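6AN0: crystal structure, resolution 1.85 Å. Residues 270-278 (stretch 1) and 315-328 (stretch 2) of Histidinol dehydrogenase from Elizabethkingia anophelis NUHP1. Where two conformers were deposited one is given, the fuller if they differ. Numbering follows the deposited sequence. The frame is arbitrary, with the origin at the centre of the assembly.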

# COMPACT_ATOMS: atom_id res chain seq x y z
N SER A 270 -19.23 -5.86 15.25
CA SER A 270 -19.09 -4.42 15.08
C SER A 270 -18.96 -3.74 16.43
O SER A 270 -19.34 -4.28 17.47
CB SER A 270 -20.31 -3.84 14.35
OG SER A 270 -20.36 -4.27 13.01
N GLN A 271 -18.44 -2.52 16.42
CA GLN A 271 -18.30 -1.73 17.64
C GLN A 271 -18.67 -0.29 17.35
O GLN A 271 -18.30 0.26 16.30
CB GLN A 271 -16.87 -1.79 18.20
CG GLN A 271 -16.73 -1.05 19.54
CD GLN A 271 -15.34 -1.14 20.12
OE1 GLN A 271 -14.36 -0.78 19.47
NE2 GLN A 271 -15.24 -1.63 21.36
N VAL A 272 -19.39 0.34 18.27
CA VAL A 272 -19.66 1.76 18.15
C VAL A 272 -19.18 2.47 19.42
O VAL A 272 -19.22 1.92 20.52
CB VAL A 272 -21.15 2.07 17.87
CG1 VAL A 272 -21.69 1.17 16.75
CG2 VAL A 272 -22.00 1.94 19.13
N ILE A 273 -18.71 3.70 19.23
CA ILE A 273 -18.21 4.54 20.31
C ILE A 273 -18.92 5.88 20.20
O ILE A 273 -18.90 6.50 19.13
CB ILE A 273 -16.68 4.75 20.23
CG1 ILE A 273 -15.95 3.41 20.18
CG2 ILE A 273 -16.20 5.60 21.41
CD1 ILE A 273 -15.98 2.67 21.49
N LEU A 274 -19.56 6.32 21.29
CA LEU A 274 -20.18 7.64 21.36
C LEU A 274 -19.43 8.48 22.39
O LEU A 274 -19.36 8.12 23.57
CB LEU A 274 -21.66 7.53 21.73
CG LEU A 274 -22.42 8.83 22.05
CD1 LEU A 274 -22.40 9.79 20.86
CD2 LEU A 274 -23.86 8.53 22.47
N LEU A 275 -18.86 9.60 21.94
CA LEU A 275 -18.22 10.58 22.80
C LEU A 275 -19.11 11.81 22.85
O LEU A 275 -19.50 12.32 21.79
CB LEU A 275 -16.83 10.98 22.27
CG LEU A 275 -15.82 9.86 21.96
CD1 LEU A 275 -14.51 10.49 21.49
CD2 LEU A 275 -15.59 8.99 23.18
N THR A 276 -19.46 12.27 24.05
CA THR A 276 -20.28 13.47 24.18
C THR A 276 -19.60 14.46 25.11
O THR A 276 -18.81 14.07 25.98
CB THR A 276 -21.71 13.17 24.71
OG1 THR A 276 -21.65 12.79 26.08
CG2 THR A 276 -22.37 12.06 23.92
N THR A 277 -19.91 15.75 24.94
CA THR A 277 -19.39 16.76 25.85
C THR A 277 -20.28 17.01 27.06
O THR A 277 -19.87 17.78 27.94
CB THR A 277 -19.14 18.10 25.14
OG1 THR A 277 -20.34 18.55 24.49
CG2 THR A 277 -18.02 17.96 24.12
N ASP A 278 -21.47 16.41 27.15
CA ASP A 278 -22.15 16.42 28.44
C ASP A 278 -23.06 15.21 28.57
O ASP A 278 -23.42 14.56 27.58
CB ASP A 278 -22.88 17.77 28.72
CG ASP A 278 -24.24 17.92 28.02
OD1 ASP A 278 -24.94 16.93 27.72
OD2 ASP A 278 -24.62 19.09 27.79
N ASP A 315 -14.99 16.32 28.71
CA ASP A 315 -15.43 17.68 29.02
C ASP A 315 -15.04 18.72 27.97
O ASP A 315 -15.17 19.91 28.23
CB ASP A 315 -14.92 18.10 30.41
CG ASP A 315 -13.41 18.10 30.52
OD1 ASP A 315 -12.71 17.96 29.49
OD2 ASP A 315 -12.92 18.25 31.66
N SER A 316 -14.59 18.30 26.78
CA SER A 316 -14.36 19.25 25.70
C SER A 316 -14.31 18.50 24.38
O SER A 316 -14.02 17.30 24.33
CB SER A 316 -13.08 20.06 25.91
OG SER A 316 -11.93 19.27 25.69
N ILE A 317 -14.59 19.24 23.29
CA ILE A 317 -14.46 18.66 21.95
C ILE A 317 -13.01 18.31 21.66
O ILE A 317 -12.72 17.29 21.02
CB ILE A 317 -15.04 19.62 20.89
CG1 ILE A 317 -16.55 19.78 21.08
CG2 ILE A 317 -14.75 19.13 19.47
CD1 ILE A 317 -17.18 20.87 20.24
N GLU A 318 -12.07 19.13 22.13
CA GLU A 318 -10.68 18.80 21.87
C GLU A 318 -10.27 17.51 22.57
O GLU A 318 -9.48 16.74 22.01
CB GLU A 318 -9.74 19.95 22.25
CG GLU A 318 -9.88 21.26 21.41
CD GLU A 318 -9.79 21.09 19.88
OE1 GLU A 318 -10.55 21.80 19.20
OE2 GLU A 318 -8.98 20.31 19.34
N LYS A 319 -10.81 17.23 23.76
CA LYS A 319 -10.54 15.94 24.40
C LYS A 319 -11.16 14.79 23.61
O LYS A 319 -10.55 13.72 23.46
CB LYS A 319 -11.07 15.92 25.83
CG LYS A 319 -9.99 15.90 26.89
CD LYS A 319 -10.61 15.87 28.27
CE LYS A 319 -9.61 16.26 29.34
NZ LYS A 319 -10.24 16.30 30.67
N CYS A 320 -12.38 14.99 23.10
CA CYS A 320 -13.02 13.96 22.28
C CYS A 320 -12.19 13.64 21.05
O CYS A 320 -12.02 12.46 20.70
CB CYS A 320 -14.42 14.41 21.87
SG CYS A 320 -15.64 14.54 23.21
N ILE A 321 -11.67 14.67 20.37
CA ILE A 321 -10.82 14.47 19.20
C ILE A 321 -9.56 13.69 19.58
O ILE A 321 -9.12 12.80 18.84
CB ILE A 321 -10.46 15.82 18.56
CG1 ILE A 321 -11.72 16.56 18.06
CG2 ILE A 321 -9.45 15.64 17.42
CD1 ILE A 321 -12.26 16.05 16.76
N ALA A 322 -8.96 14.03 20.72
CA ALA A 322 -7.75 13.33 21.16
C ALA A 322 -8.05 11.86 21.43
O ALA A 322 -7.27 10.99 21.05
CB ALA A 322 -7.15 14.01 22.40
N PHE A 323 -9.18 11.57 22.08
CA PHE A 323 -9.59 10.17 22.22
C PHE A 323 -9.78 9.52 20.86
O PHE A 323 -9.31 8.39 20.62
CB PHE A 323 -10.88 10.08 23.05
CG PHE A 323 -11.30 8.67 23.38
CD1 PHE A 323 -11.11 8.16 24.65
CD2 PHE A 323 -11.89 7.85 22.41
CE1 PHE A 323 -11.49 6.87 24.97
CE2 PHE A 323 -12.27 6.56 22.71
CZ PHE A 323 -12.07 6.06 24.00
N SER A 324 -10.46 10.21 19.94
CA SER A 324 -10.71 9.63 18.62
C SER A 324 -9.41 9.33 17.89
O SER A 324 -9.29 8.31 17.20
CB SER A 324 -11.59 10.57 17.78
OG SER A 324 -11.90 9.99 16.52
N ASN A 325 -8.42 10.22 18.02
CA ASN A 325 -7.15 10.03 17.34
C ASN A 325 -6.39 8.82 17.89
O ASN A 325 -5.69 8.13 17.15
CB ASN A 325 -6.29 11.30 17.44
CG ASN A 325 -6.81 12.44 16.54
OD1 ASN A 325 -7.47 12.20 15.52
ND2 ASN A 325 -6.46 13.68 16.90
N LEU A 326 -6.55 8.54 19.19
CA LEU A 326 -5.98 7.33 19.77
C LEU A 326 -6.73 6.08 19.31
O LEU A 326 -6.12 5.02 19.12
CB LEU A 326 -5.99 7.42 21.30
CG LEU A 326 -5.10 8.49 21.94
CD1 LEU A 326 -5.22 8.47 23.46
CD2 LEU A 326 -3.66 8.32 21.51
N TYR A 327 -8.05 6.18 19.14
CA TYR A 327 -8.86 5.03 18.74
C TYR A 327 -8.69 4.70 17.25
O TYR A 327 -8.67 3.51 16.87
CB TYR A 327 -10.34 5.31 19.05
CG TYR A 327 -11.31 4.20 18.69
CD1 TYR A 327 -11.51 3.12 19.54
CD2 TYR A 327 -12.04 4.25 17.51
CE1 TYR A 327 -12.41 2.11 19.21
CE2 TYR A 327 -12.93 3.26 17.17
CZ TYR A 327 -13.12 2.19 18.02
OH TYR A 327 -14.01 1.21 17.69
N ALA A 328 -8.57 5.73 16.40
CA ALA A 328 -8.38 5.64 14.95
C ALA A 328 -9.56 4.91 14.31
O ALA A 328 -9.41 3.78 13.81
CB ALA A 328 -7.06 4.94 14.62

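Strand 271-276 lies against helix 317-327 with the two segments running nearly antiparallel, at 157° between their N-to-C directions and with a closest axial approach of 8.8 Å. Alternation along the strand sends Gln271, Ile273 and Leu275 toward the helix, while Val272 and Thr276 point away. The helix answers with Cys320, Phe323 and Tyr327, spaced three and four residues apart and therefore on one face. Because the directions oppose, the start of the strand meets the end of the helix.

Leu275 fills the central hollow, formed by the helix backbone between Cys320 and Ser324 and by the Phe323 ring. Leu275 CD1 sits 3.3 Å from Cys320 O, a carbonyl already engaged by Ser324 N within the helix, and Leu275 CB lies 3.9 Å from Cys320 SG. The other methyl, Leu275 CD2, sits over one face of the Phe323 ring, 4.3 Å from its centroid, in a CH-pi contact. Ile273 projects between the two aromatic side chains: its CG1 lies over a face of the Tyr327 ring, 3.8 Å from Tyr327 CZ, while its CG2 reaches to 4.2 Å from Phe323 CE2.

Beyond this greasy surface, the phenol of Tyr327 donates a hydrogen bond from OH to Gln271 OE1 (2.7 Å). The amide oxygen approaches at the ring edge, near its plane, so the polar end of the tyrosine is satisfied while its face remains free for Ile273.

At the opposite end, the backbones draw close where Thr277 CA and Asp315 CA are 5.2 Å apart. Thr277 presents its methyl to the first turn of the helix, with CG2 3.8 Å from both Ile317 N and Ile317 CG1. That turn is braced locally: Ser316 OG caps Lys319 N at 3.0 Å, and Lys319 NZ forms a salt bridge to Asp315 OD1 at 3.2 Å.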